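PDB 4PH8: aggregative adherence fimbrial subunit AggA from Escherichia coli O104:H4 str. C227-11, which forms the major subunit of type I aggregative adherence fimbriae, polymerising through donor-strand complementation, and probably supports host adhesion by binding fibronectin. Local coordinates for residues D13-I18 with V40-Q45; F36-T41 with V53-T58; L78-D83 with A95-K100; N62-Q67 with Y126-H131; Q24-S29 with Q119-G124. All coordinates share one frame; numbering follows the deposited sequence.

Contact 1: D13-I18 with V40-Q45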
# COMPACT_ATOMS: atom_id res chain seq x y z
N ASP A 13 8.15 -11.32 17.03
CA ASP A 13 7.09 -10.64 16.32
C ASP A 13 7.41 -10.60 14.83
O ASP A 13 8.56 -10.47 14.42
CB ASP A 13 6.87 -9.25 16.85
CG ASP A 13 6.28 -9.24 18.24
OD1 ASP A 13 5.72 -10.29 18.69
OD2 ASP A 13 6.39 -8.17 18.89
N CYS A 14 6.36 -10.74 14.04
CA CYS A 14 6.51 -10.83 12.61
C CYS A 14 6.98 -9.51 12.06
O CYS A 14 6.50 -8.47 12.46
CB CYS A 14 5.17 -11.21 11.99
SG CYS A 14 4.67 -12.84 12.55
N PRO A 15 7.95 -9.55 11.14
CA PRO A 15 8.28 -8.30 10.46
C PRO A 15 7.19 -7.91 9.47
O PRO A 15 6.48 -8.78 8.96
CB PRO A 15 9.54 -8.64 9.69
CG PRO A 15 9.51 -10.11 9.53
CD PRO A 15 8.74 -10.69 10.66
N VAL A 16 7.08 -6.62 9.21
CA VAL A 16 6.25 -6.13 8.11
C VAL A 16 7.20 -5.48 7.11
O VAL A 16 7.84 -4.48 7.40
CB VAL A 16 5.09 -5.21 8.57
CG1 VAL A 16 5.54 -4.17 9.57
CG2 VAL A 16 4.39 -4.57 7.37
N THR A 17 7.30 -6.10 5.95
CA THR A 17 8.30 -5.78 4.96
C THR A 17 7.57 -5.22 3.75
O THR A 17 6.91 -5.95 3.02
CB THR A 17 9.09 -7.05 4.59
OG1 THR A 17 9.59 -7.66 5.80
CG2 THR A 17 10.25 -6.73 3.68
N ILE A 18 7.68 -3.91 3.57
CA ILE A 18 7.04 -3.21 2.44
C ILE A 18 8.10 -2.64 1.51
O ILE A 18 9.11 -2.09 1.96
CB ILE A 18 6.05 -2.10 2.90
CG1 ILE A 18 5.48 -1.30 1.72
CG2 ILE A 18 6.70 -1.13 3.88
CD1 ILE A 18 4.27 -0.47 2.06
N VAL A 40 3.86 -6.12 0.13
CA VAL A 40 4.03 -6.39 1.56
C VAL A 40 4.23 -7.89 1.78
O VAL A 40 3.56 -8.72 1.17
CB VAL A 40 2.81 -5.89 2.40
CG1 VAL A 40 3.12 -6.01 3.88
CG2 VAL A 40 2.46 -4.46 2.04
N THR A 41 5.17 -8.23 2.65
CA THR A 41 5.39 -9.62 3.00
C THR A 41 5.84 -9.67 4.44
O THR A 41 5.91 -8.65 5.13
CB THR A 41 6.40 -10.30 2.04
OG1 THR A 41 6.37 -11.73 2.21
CG2 THR A 41 7.80 -9.76 2.23
N THR A 42 6.11 -10.88 4.91
CA THR A 42 6.66 -11.08 6.23
C THR A 42 7.58 -12.31 6.18
O THR A 42 7.82 -12.85 5.10
CB THR A 42 5.53 -11.19 7.29
OG1 THR A 42 6.10 -11.30 8.59
CG2 THR A 42 4.68 -12.42 7.01
N SER A 43 8.08 -12.76 7.33
CA SER A 43 9.06 -13.86 7.36
C SER A 43 8.43 -15.22 7.00
O SER A 43 7.21 -15.43 7.13
CB SER A 43 9.70 -13.96 8.74
OG SER A 43 8.72 -14.39 9.67
N ASP A 44 9.27 -16.16 6.57
CA ASP A 44 8.78 -17.50 6.25
C ASP A 44 8.11 -18.15 7.46
O ASP A 44 7.07 -18.77 7.32
CB ASP A 44 9.91 -18.39 5.76
CG ASP A 44 10.37 -18.05 4.35
OD1 ASP A 44 9.70 -17.26 3.63
OD2 ASP A 44 11.41 -18.58 3.94
N GLN A 45 8.67 -17.96 8.65
CA GLN A 45 8.05 -18.53 9.85
C GLN A 45 6.68 -17.91 10.13
O GLN A 45 5.74 -18.62 10.48
CB GLN A 45 8.96 -18.41 11.07
CG GLN A 45 10.12 -19.40 11.04
CD GLN A 45 9.68 -20.84 10.79
OE1 GLN A 45 9.84 -21.36 9.68
NE2 GLN A 45 9.11 -21.48 11.80
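Strand 17-20 starts to pair with strand 34-41 here, next to the disulfide that ties Cys14 to Cys46 in the short helix 44-49. Thr17 and Thr41 form an antiparallel hydrogen-bonded pair. Thr41 N gives a bond in the carbonyl plane to Thr17 O at 2.9 Å, while Thr17 N approaches Thr41 O at 3.0 Å from above the carbonyl plane. Ahead of Thr17 the strand pairing gives way to a side chain: Thr42 sets OG1 anti to its backbone N (chi1 -176°) and donates to Pro15 O at 2.6 Å, in the plane of that carbonyl. The same hydroxyl lies 3.4 Å from Pro15 CD, so Pro15 meets it with both its carbonyl oxygen and its ring. Pro15 CG reaches on to Ser43 N at 3.7 Å. On one side of the pairing Val16 CG2 lies alongside Val40 CG1 at 4.0 Å, both side chains pointing the same way; on the other, the side chains of Thr17 and Thr41 lie side by side, and Thr41 OG1 bonds to Lys106 O. Ser43 is the N-cap of helix 44-49, its OG bonded to Cys46 N. A buried hydroxyl thus carries on where the backbone bonds stop, and together with the disulfide it holds the irregular lead-in of strand 17-20 against the start of the helix.

Contact 2: F36-T41 with V53-T58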
# COMPACT_ATOMS: atom_id res chain seq x y z
N PHE A 36 2.04 3.42 -9.63
CA PHE A 36 2.66 3.35 -8.32
C PHE A 36 2.20 2.03 -7.69
O PHE A 36 1.03 1.69 -7.77
CB PHE A 36 2.23 4.50 -7.40
CG PHE A 36 2.39 5.87 -8.00
CD1 PHE A 36 3.60 6.54 -7.92
CD2 PHE A 36 1.32 6.51 -8.58
CE1 PHE A 36 3.74 7.81 -8.45
CE2 PHE A 36 1.45 7.80 -9.11
CZ PHE A 36 2.67 8.44 -9.04
N SER A 37 3.11 1.30 -7.08
CA SER A 37 2.74 0.05 -6.49
C SER A 37 3.50 -0.20 -5.22
O SER A 37 4.54 0.41 -4.96
CB SER A 37 2.96 -1.08 -7.47
OG SER A 37 4.30 -1.21 -7.82
N ALA A 38 2.91 -1.07 -4.41
CA ALA A 38 3.44 -1.47 -3.13
C ALA A 38 3.30 -2.98 -2.98
O ALA A 38 2.40 -3.60 -3.55
CB ALA A 38 2.71 -0.76 -2.00
N LYS A 39 4.20 -3.55 -2.20
CA LYS A 39 4.25 -4.98 -1.97
C LYS A 39 4.57 -5.19 -0.50
O LYS A 39 5.42 -4.50 0.06
CB LYS A 39 5.34 -5.58 -2.89
CG LYS A 39 5.91 -6.92 -2.51
CD LYS A 39 6.89 -7.45 -3.55
CE LYS A 39 8.22 -6.70 -3.66
NZ LYS A 39 8.98 -6.50 -2.42
N VAL A 40 3.86 -6.12 0.13
CA VAL A 40 4.03 -6.39 1.56
C VAL A 40 4.23 -7.89 1.78
O VAL A 40 3.56 -8.72 1.17
CB VAL A 40 2.81 -5.89 2.40
CG1 VAL A 40 3.12 -6.01 3.88
CG2 VAL A 40 2.46 -4.46 2.04
N THR A 41 5.17 -8.23 2.65
CA THR A 41 5.39 -9.62 3.00
C THR A 41 5.84 -9.67 4.44
O THR A 41 5.91 -8.65 5.13
CB THR A 41 6.40 -10.30 2.04
OG1 THR A 41 6.37 -11.73 2.21
CG2 THR A 41 7.80 -9.76 2.23
N VAL A 53 -1.31 -9.92 6.08
CA VAL A 53 -0.72 -8.63 5.85
C VAL A 53 -1.76 -7.65 5.34
O VAL A 53 -2.79 -8.05 4.79
CB VAL A 53 0.51 -8.68 4.93
CG1 VAL A 53 1.65 -9.40 5.62
CG2 VAL A 53 0.19 -9.32 3.58
N TRP A 54 -1.47 -6.37 5.55
CA TRP A 54 -2.39 -5.29 5.27
C TRP A 54 -1.66 -4.16 4.58
O TRP A 54 -0.46 -3.96 4.79
CB TRP A 54 -2.97 -4.72 6.56
CG TRP A 54 -3.77 -5.68 7.35
CD1 TRP A 54 -3.31 -6.64 8.19
CD2 TRP A 54 -5.20 -5.75 7.40
NE1 TRP A 54 -4.37 -7.32 8.76
CE2 TRP A 54 -5.54 -6.79 8.29
CE3 TRP A 54 -6.22 -5.03 6.77
CZ2 TRP A 54 -6.86 -7.14 8.56
CZ3 TRP A 54 -7.54 -5.38 7.04
CH2 TRP A 54 -7.84 -6.43 7.93
N LEU A 55 -2.43 -3.42 3.79
CA LEU A 55 -1.98 -2.24 3.11
C LEU A 55 -3.13 -1.25 3.08
O LEU A 55 -4.27 -1.63 2.81
CB LEU A 55 -1.56 -2.63 1.70
CG LEU A 55 -0.77 -1.73 0.81
CD1 LEU A 55 0.49 -1.19 1.48
CD2 LEU A 55 -0.39 -2.53 -0.43
N TRP A 56 -2.84 0.01 3.36
CA TRP A 56 -3.87 1.03 3.30
C TRP A 56 -3.28 2.41 3.13
O TRP A 56 -2.11 2.64 3.43
CB TRP A 56 -4.82 0.99 4.53
CG TRP A 56 -4.24 1.39 5.88
CD1 TRP A 56 -4.39 2.60 6.51
CD2 TRP A 56 -3.48 0.56 6.79
NE1 TRP A 56 -3.77 2.58 7.73
CE2 TRP A 56 -3.21 1.35 7.93
CE3 TRP A 56 -3.01 -0.74 6.74
CZ2 TRP A 56 -2.47 0.87 9.01
CZ3 TRP A 56 -2.28 -1.23 7.82
CH2 TRP A 56 -2.02 -0.42 8.94
N GLY A 57 -4.11 3.33 2.64
CA GLY A 57 -3.75 4.72 2.44
C GLY A 57 -4.38 5.61 3.50
O GLY A 57 -5.02 5.13 4.45
N THR A 58 -4.21 6.91 3.30
CA THR A 58 -4.62 7.91 4.28
C THR A 58 -5.90 8.65 3.91
O THR A 58 -6.35 9.51 4.65
CB THR A 58 -3.49 8.95 4.46
OG1 THR A 58 -3.19 9.54 3.19
CG2 THR A 58 -2.24 8.29 5.02
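Four apolar side chains do the tight work. Val40 is the middle piece: CG1, anti to its backbone N, slides past Val53 and meets its CB at 3.9 Å, while CG2 crosses obliquely to Leu55 CD1, also at 3.9 Å, and sits 4.0 Å from Trp54 O. Leu55 swings CG anti to its own N (chi1 -166°), which puts both methyls within reach of the opposite strand; the second, CD2, closes on Ala38 CB at 3.9 Å. No hydrogen bond passes between the strands, and their axes come no nearer than 7.1 Å, at an angle of 155°, so side chains alone join them. This is interior packing of the beta sandwich of a fimbrial subunit. Strand 34-41 takes its backbone bonds from strand 108-114 on one edge, through Ala38 with Ala110 and Val40 with Leu108, and from strand 17-20 on the other, whereas strand 52-68 pairs with 97-100 and 124-138. Leu130 and Ala132 of strand 124-138 also press on Ala38 and Val40. The loose side lies on the outer surfaces of both strands. Ser37, Lys39 and Thr41 leave the backbone away from strand 52-68; Lys39 NZ bonds to Thr19 OG1 and Thr41 OG1 to Lys106 O. From strand 52-68, Trp54 likewise faces outward, partly exposed, with its indole meeting the ring of Tyr98 at about 45°.

Contact 3: L78-D83 with A95-K100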
# COMPACT_ATOMS: atom_id res chain seq x y z
N LEU A 78 -6.87 7.94 -4.80
CA LEU A 78 -6.73 6.88 -5.78
C LEU A 78 -7.24 5.56 -5.23
O LEU A 78 -6.96 5.19 -4.08
CB LEU A 78 -5.26 6.75 -6.21
CG LEU A 78 -4.61 8.04 -6.74
CD1 LEU A 78 -3.12 7.86 -6.96
CD2 LEU A 78 -5.27 8.46 -8.05
N ASN A 79 -8.01 4.86 -6.04
CA ASN A 79 -8.55 3.57 -5.65
C ASN A 79 -7.59 2.46 -6.08
O ASN A 79 -7.26 2.35 -7.26
CB ASN A 79 -9.91 3.35 -6.29
CG ASN A 79 -10.68 2.20 -5.67
OD1 ASN A 79 -10.57 1.93 -4.46
ND2 ASN A 79 -11.47 1.53 -6.47
N PRO A 80 -7.14 1.63 -5.12
CA PRO A 80 -6.18 0.59 -5.48
C PRO A 80 -6.76 -0.58 -6.26
O PRO A 80 -7.95 -0.93 -6.12
CB PRO A 80 -5.64 0.09 -4.14
CG PRO A 80 -6.52 0.65 -3.10
CD PRO A 80 -7.35 1.75 -3.67
N SER A 81 -5.88 -1.20 -7.04
CA SER A 81 -6.05 -2.55 -7.55
C SER A 81 -5.12 -3.47 -6.80
O SER A 81 -4.02 -3.07 -6.42
CB SER A 81 -5.72 -2.57 -9.03
OG SER A 81 -6.64 -1.75 -9.71
N ILE A 82 -5.57 -4.70 -6.59
CA ILE A 82 -4.88 -5.65 -5.74
C ILE A 82 -4.76 -6.99 -6.43
O ILE A 82 -5.52 -7.31 -7.37
CB ILE A 82 -5.57 -5.78 -4.36
CG1 ILE A 82 -6.96 -6.43 -4.47
CG2 ILE A 82 -5.62 -4.41 -3.70
CD1 ILE A 82 -7.67 -6.60 -3.13
N ASP A 83 -3.78 -7.78 -5.99
CA ASP A 83 -3.59 -9.09 -6.60
C ASP A 83 -4.79 -10.03 -6.35
O ASP A 83 -5.64 -9.79 -5.48
CB ASP A 83 -2.25 -9.72 -6.20
CG ASP A 83 -2.20 -10.22 -4.77
OD1 ASP A 83 -2.98 -11.15 -4.46
OD2 ASP A 83 -1.34 -9.75 -3.97
N ALA A 95 -11.42 0.54 1.11
CA ALA A 95 -10.26 0.21 0.26
C ALA A 95 -9.08 -0.40 1.02
O ALA A 95 -8.08 -0.74 0.41
CB ALA A 95 -9.80 1.43 -0.52
N LYS A 96 -9.18 -0.53 2.34
CA LYS A 96 -8.12 -1.21 3.10
C LYS A 96 -7.99 -2.65 2.58
O LYS A 96 -8.98 -3.31 2.30
CB LYS A 96 -8.40 -1.17 4.59
CG LYS A 96 -7.40 -1.91 5.45
CD LYS A 96 -7.65 -1.66 6.94
CE LYS A 96 -7.17 -0.30 7.37
NZ LYS A 96 -7.58 -0.03 8.78
N ILE A 97 -6.76 -3.11 2.42
CA ILE A 97 -6.48 -4.39 1.78
C ILE A 97 -5.86 -5.34 2.77
O ILE A 97 -5.00 -4.93 3.54
CB ILE A 97 -5.46 -4.18 0.65
CG1 ILE A 97 -5.93 -3.06 -0.29
CG2 ILE A 97 -5.20 -5.49 -0.09
CD1 ILE A 97 -4.79 -2.38 -1.01
N TYR A 98 -6.25 -6.61 2.72
CA TYR A 98 -5.56 -7.64 3.48
C TYR A 98 -5.32 -8.86 2.63
O TYR A 98 -5.94 -9.04 1.56
CB TYR A 98 -6.35 -8.03 4.74
CG TYR A 98 -7.70 -8.62 4.44
CD1 TYR A 98 -8.81 -7.80 4.30
CD2 TYR A 98 -7.87 -9.99 4.30
CE1 TYR A 98 -10.06 -8.32 4.01
CE2 TYR A 98 -9.12 -10.53 4.00
CZ TYR A 98 -10.20 -9.69 3.87
OH TYR A 98 -11.44 -10.23 3.59
N LYS A 99 -4.43 -9.70 3.10
CA LYS A 99 -4.17 -10.99 2.47
C LYS A 99 -3.57 -11.95 3.47
O LYS A 99 -2.59 -11.62 4.12
CB LYS A 99 -3.22 -10.82 1.32
CG LYS A 99 -2.96 -12.10 0.54
CD LYS A 99 -2.13 -11.79 -0.71
CE LYS A 99 -1.84 -13.03 -1.54
NZ LYS A 99 -1.20 -12.70 -2.84
N LYS A 100 -4.17 -13.14 3.57
CA LYS A 100 -3.59 -14.23 4.32
C LYS A 100 -2.53 -14.87 3.43
O LYS A 100 -2.84 -15.46 2.40
CB LYS A 100 -4.70 -15.23 4.73
CG LYS A 100 -4.23 -16.60 5.18
CD LYS A 100 -3.41 -16.55 6.46
CE LYS A 100 -3.63 -17.81 7.29
NZ LYS A 100 -4.70 -17.64 8.31
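The two backbones run in nearly the same direction, 16° apart, yet they stay too far from each other to pair, the nearest CA atoms being 7.0 Å apart at Asn79 and Ala95, so side chains span the gap. Strands 75-82 and 97-100 both pair with strand 52-68, but not with each other, so the contact joins non-neighbouring strands of the beta sandwich. At the near end Pro80 lays its ring along the other segment: CD touches Ala95 CB at 4.0 Å, and CG meets Ile97 CD1 at 4.1 Å as the two side chains slide past each other. In the middle, Ile82 and Ile97 reach toward each other tip to tip. Ile82 carries CG1 in the crowded position between its N and carbonyl carbon (chi1 68°), which leaves CG2 anti to the carbonyl carbon and pressed on Ile97 CD1 at 3.5 Å, tighter than usual carbon contact. Phe88 of strand 87-88 touches both isoleucines. At the far end Lys99, fully extended, brings NZ to Asp83 OD1 at 2.9 Å in a salt bridge, crossing the aspartate at about a right angle and arriving from above the carboxylate plane; Asp83 OD2 is 3.2 Å from the same NZ. The ammonium also bonds to Phe107 O and Asn105 OD1, while the carboxylate takes bonds from Gly85 N at OD1 and Asn109 N at OD2. Each charge of this pair therefore has several partners. A buried lysine surrounded by three oxygen acceptors should stay protonated, and its charge, with two backbone N-H groups, would in turn stabilise the ionised aspartate.

Contact 4: N62-Q67 with Y126-H131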
# COMPACT_ATOMS: atom_id res chain seq x y z
N ASN A 62 -9.72 4.68 3.27
CA ASN A 62 -8.33 4.19 3.17
C ASN A 62 -7.79 4.18 1.75
O ASN A 62 -6.83 3.46 1.44
CB ASN A 62 -8.22 2.84 3.86
CG ASN A 62 -8.51 2.95 5.34
OD1 ASN A 62 -7.87 3.71 6.06
ND2 ASN A 62 -9.49 2.20 5.81
N LYS A 63 -8.35 5.04 0.90
CA LYS A 63 -7.82 5.21 -0.45
C LYS A 63 -6.45 5.89 -0.40
O LYS A 63 -6.06 6.47 0.60
CB LYS A 63 -8.82 5.96 -1.35
CG LYS A 63 -10.02 5.10 -1.70
CD LYS A 63 -11.06 5.79 -2.57
CE LYS A 63 -12.32 4.93 -2.62
NZ LYS A 63 -13.43 5.55 -3.38
N TRP A 64 -5.68 5.73 -1.46
CA TRP A 64 -4.32 6.23 -1.48
C TRP A 64 -4.33 7.67 -1.95
O TRP A 64 -5.01 7.98 -2.91
CB TRP A 64 -3.48 5.37 -2.42
CG TRP A 64 -3.39 3.91 -2.03
CD1 TRP A 64 -4.15 3.23 -1.12
CD2 TRP A 64 -2.50 2.94 -2.60
NE1 TRP A 64 -3.77 1.90 -1.07
CE2 TRP A 64 -2.76 1.70 -1.97
CE3 TRP A 64 -1.49 3.01 -3.57
CZ2 TRP A 64 -2.05 0.54 -2.28
CZ3 TRP A 64 -0.79 1.85 -3.88
CH2 TRP A 64 -1.08 0.63 -3.24
N VAL A 65 -3.60 8.55 -1.26
CA VAL A 65 -3.63 9.99 -1.59
C VAL A 65 -2.27 10.48 -2.08
O VAL A 65 -1.28 10.45 -1.36
CB VAL A 65 -4.08 10.83 -0.38
CG1 VAL A 65 -4.16 12.31 -0.75
CG2 VAL A 65 -5.42 10.32 0.14
N LEU A 66 -2.23 10.92 -3.33
CA LEU A 66 -1.06 11.57 -3.88
C LEU A 66 -1.21 13.07 -3.62
O LEU A 66 -2.06 13.73 -4.23
CB LEU A 66 -0.92 11.28 -5.37
CG LEU A 66 0.39 11.71 -6.04
CD1 LEU A 66 1.60 10.93 -5.52
CD2 LEU A 66 0.30 11.53 -7.54
N GLN A 67 -0.36 13.59 -2.72
CA GLN A 67 -0.57 14.89 -2.06
C GLN A 67 0.53 15.89 -2.41
O GLN A 67 1.71 15.60 -2.23
CB GLN A 67 -0.61 14.66 -0.54
CG GLN A 67 -0.65 15.92 0.32
CD GLN A 67 -2.00 16.59 0.28
OE1 GLN A 67 -3.00 16.02 0.73
NE2 GLN A 67 -2.05 17.81 -0.26
N TYR A 126 5.10 15.60 -5.11
CA TYR A 126 3.96 14.89 -4.55
C TYR A 126 4.49 13.76 -3.70
O TYR A 126 5.51 13.15 -4.06
CB TYR A 126 3.07 14.32 -5.66
CG TYR A 126 2.25 15.35 -6.39
CD1 TYR A 126 2.80 16.05 -7.47
CD2 TYR A 126 0.93 15.61 -6.04
CE1 TYR A 126 2.05 16.99 -8.16
CE2 TYR A 126 0.17 16.55 -6.72
CZ TYR A 126 0.73 17.24 -7.78
OH TYR A 126 -0.01 18.17 -8.46
N THR A 127 3.82 13.51 -2.58
CA THR A 127 4.09 12.31 -1.77
C THR A 127 2.81 11.51 -1.57
O THR A 127 1.71 12.06 -1.60
CB THR A 127 4.67 12.64 -0.38
OG1 THR A 127 3.76 13.49 0.35
CG2 THR A 127 6.03 13.32 -0.50
N MET A 128 2.96 10.21 -1.38
CA MET A 128 1.81 9.35 -1.10
C MET A 128 2.20 8.40 0.01
O MET A 128 3.11 7.60 -0.15
CB MET A 128 1.43 8.59 -2.36
CG MET A 128 0.27 7.62 -2.19
SD MET A 128 -0.51 7.25 -3.78
CE MET A 128 0.87 6.54 -4.64
N ILE A 129 1.52 8.52 1.15
CA ILE A 129 1.85 7.74 2.32
C ILE A 129 1.09 6.44 2.26
O ILE A 129 -0.13 6.44 2.10
CB ILE A 129 1.42 8.46 3.61
CG1 ILE A 129 2.13 9.81 3.72
CG2 ILE A 129 1.73 7.61 4.83
CD1 ILE A 129 1.44 10.74 4.69
N LEU A 130 1.81 5.34 2.43
CA LEU A 130 1.17 4.05 2.55
C LEU A 130 1.50 3.43 3.88
O LEU A 130 2.61 3.57 4.40
CB LEU A 130 1.59 3.13 1.42
CG LEU A 130 1.16 3.54 0.02
CD1 LEU A 130 1.60 2.47 -0.95
CD2 LEU A 130 -0.33 3.77 -0.09
N HIS A 131 0.50 2.76 4.44
CA HIS A 131 0.67 2.06 5.68
C HIS A 131 0.61 0.59 5.38
O HIS A 131 -0.18 0.16 4.53
CB HIS A 131 -0.47 2.40 6.63
CG HIS A 131 -0.42 3.79 7.16
ND1 HIS A 131 0.19 4.10 8.35
CD2 HIS A 131 -0.93 4.95 6.68
CE1 HIS A 131 0.05 5.39 8.59
NE2 HIS A 131 -0.61 5.93 7.58
O HOH W 1 -2.27 7.72 1.23
O HOH W 2 -0.53 10.57 1.24
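Leu130 CD2 sits over the face of the Trp64 indole, 3.6 Å from the centroid of the five-membered ring and 17° off its normal, a CH-pi contact; its other methyl, CD1, lies near CZ3 and CH2 of the six-membered ring. Met128, extended as far as chi2 and bent at chi3 (61°), lays SD against Trp64 CB at 3.8 Å. Next along, Leu66 crosses both Tyr126 and Met128 at about right angles, with CD1 3.7 Å from Tyr126 CB and 3.9 Å from Met128 CB. Backbone pairing sets the register of these side chains. Gln67 and Thr127 form an antiparallel hydrogen-bonded pair, Gln67 N to Thr127 O at 2.8 Å and Thr127 N to Gln67 O at 3.0 Å, both in the carbonyl planes. Beyond it the strands part and two waters fill the place of direct bonds. One accepts from Val65 N and donates to Ile129 O; the other accepts from Ile129 N and donates to Val65 O at 2.7 Å. Pairing is thus carried on through solvent on the way to Trp64. Farther out, in the interior of the beta sandwich, Ala110 and Val112 of strand 108-114 pack on the Trp64 side chain, Val112 also touches Met128, and Val114 meets Leu66. Strand 52-68 bonds on its other edge to strand 75-82, through Trp64 with Leu78, and strand 124-138 bonds to strand 141-155, through Met128 with Ile151.

Contact 5: Q24-S29 with Q119-G124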
# COMPACT_ATOMS: atom_id res chain seq x y z
N GLN A 24 9.61 8.74 -9.04
CA GLN A 24 9.46 8.97 -10.47
C GLN A 24 9.39 10.47 -10.76
O GLN A 24 8.96 11.26 -9.91
CB GLN A 24 8.21 8.28 -10.99
CG GLN A 24 8.33 6.78 -11.03
CD GLN A 24 7.02 6.11 -11.41
OE1 GLN A 24 6.83 5.69 -12.55
NE2 GLN A 24 6.10 6.04 -10.45
N THR A 25 9.83 10.82 -11.97
CA THR A 25 9.76 12.20 -12.48
C THR A 25 9.07 12.18 -13.83
O THR A 25 9.35 11.33 -14.67
CB THR A 25 11.15 12.82 -12.66
OG1 THR A 25 12.01 11.90 -13.34
CG2 THR A 25 11.77 13.17 -11.31
N VAL A 26 8.15 13.13 -14.05
CA VAL A 26 7.43 13.20 -15.31
C VAL A 26 7.19 14.66 -15.69
O VAL A 26 7.12 15.52 -14.81
CB VAL A 26 6.10 12.42 -15.23
CG1 VAL A 26 5.05 13.22 -14.48
CG2 VAL A 26 5.62 12.03 -16.61
N GLY A 27 7.07 14.92 -16.99
CA GLY A 27 6.76 16.25 -17.48
C GLY A 27 5.28 16.56 -17.32
O GLY A 27 4.43 15.67 -17.44
N VAL A 28 4.97 17.83 -17.06
CA VAL A 28 3.59 18.28 -16.86
C VAL A 28 2.67 17.94 -18.05
O VAL A 28 1.46 17.74 -17.86
CB VAL A 28 3.54 19.80 -16.57
CG1 VAL A 28 3.78 20.62 -17.84
CG2 VAL A 28 2.23 20.19 -15.91
N SER A 29 3.24 17.85 -19.25
CA SER A 29 2.46 17.60 -20.47
C SER A 29 2.41 16.13 -20.89
O SER A 29 1.83 15.80 -21.92
CB SER A 29 3.03 18.43 -21.63
OG SER A 29 4.22 17.83 -22.13
N GLN A 119 -6.99 13.55 -14.85
CA GLN A 119 -6.53 14.11 -13.58
C GLN A 119 -5.36 15.02 -13.87
O GLN A 119 -4.25 14.54 -14.11
CB GLN A 119 -6.11 12.98 -12.62
CG GLN A 119 -7.26 12.07 -12.20
CD GLN A 119 -6.80 10.68 -11.77
OE1 GLN A 119 -6.02 10.02 -12.47
NE2 GLN A 119 -7.31 10.21 -10.63
N VAL A 120 -5.60 16.33 -13.86
CA VAL A 120 -4.60 17.30 -14.32
C VAL A 120 -3.31 17.31 -13.48
O VAL A 120 -3.33 17.28 -12.25
CB VAL A 120 -5.18 18.73 -14.42
CG1 VAL A 120 -5.52 19.30 -13.04
CG2 VAL A 120 -4.23 19.65 -15.16
N LEU A 121 -2.20 17.40 -14.20
CA LEU A 121 -0.85 17.32 -13.65
C LEU A 121 -0.32 18.74 -13.36
O LEU A 121 -0.19 19.55 -14.27
CB LEU A 121 0.05 16.62 -14.67
CG LEU A 121 0.97 15.48 -14.22
CD1 LEU A 121 0.22 14.42 -13.41
CD2 LEU A 121 1.62 14.87 -15.45
N ILE A 122 -0.04 19.01 -12.08
CA ILE A 122 0.51 20.29 -11.64
C ILE A 122 1.98 20.11 -11.27
O ILE A 122 2.32 19.16 -10.56
CB ILE A 122 -0.24 20.80 -10.39
CG1 ILE A 122 -1.77 20.68 -10.58
CG2 ILE A 122 0.17 22.23 -10.05
CD1 ILE A 122 -2.30 21.31 -11.85
N PRO A 123 2.87 21.02 -11.73
CA PRO A 123 4.28 20.88 -11.36
C PRO A 123 4.52 20.93 -9.84
O PRO A 123 3.73 21.54 -9.11
CB PRO A 123 4.96 22.06 -12.07
CG PRO A 123 4.01 22.46 -13.15
CD PRO A 123 2.65 22.20 -12.59
N GLY A 124 5.59 20.28 -9.39
CA GLY A 124 5.99 20.27 -7.98
C GLY A 124 6.27 18.88 -7.44
O GLY A 124 6.42 17.93 -8.21
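Pro123 O is held by one hydrogen bond, from His68 NE2, and Val120 O by one with Tyr76 OH; both come from beyond the contact, since nothing polar is bonded between the two segments. Leu121 O instead meets a methyl: Val28 CG2, anti to its backbone N, comes within 3.0 Å of it, a very close carbon-oxygen approach. The same methyl rests on Pro123 CD at 3.9 Å, so Val28 bridges the loop from Leu121 to Pro123. Leu121 is the buried residue, pointing toward segment 24-29, with chi1 at -132°, far from a staggered value. This unusual torsion brings CD2 to 3.5 Å from Gly27 O and to 3.9 Å from Val26 CG1, the two side chains crossing at about a right angle. The contact closes one end of the beta sandwich. Strand 24-26 bonds in parallel to strand 141-155, the last of the chain, which lies between it and strand 124-138 and is probably the donor strand that completes the fimbrial subunit fold. Val155 of that strand touches Leu121 and bonds through its backbone to Gly124, where the loop turns into strand 124-138. On the outer side Val28 and Pro123 are exposed.

Contacts 2 and 4 are the buried ones, the centre of contact 2 about 2 Å from the chain's centre; contacts 1 and 3 are partly buried, and contact 5 lies on the surface, its centre about 22 Å from it. Contacts 1 and 2 share Val40 and Thr41 of strand 34-41, which pairs by backbone bonds in the first and packs by methyls in the second. Strand 52-68 serves contacts 2 and 4, where Leu130 CD1 and Ala38 CB meet at 3.6 Å, and its Val53 and Leu55 probably bond to strand 97-100 of contact 3. Only contact 3 has a salt bridge across it and only contact 4 bridging waters; contacts 2 and 5 have no bond across.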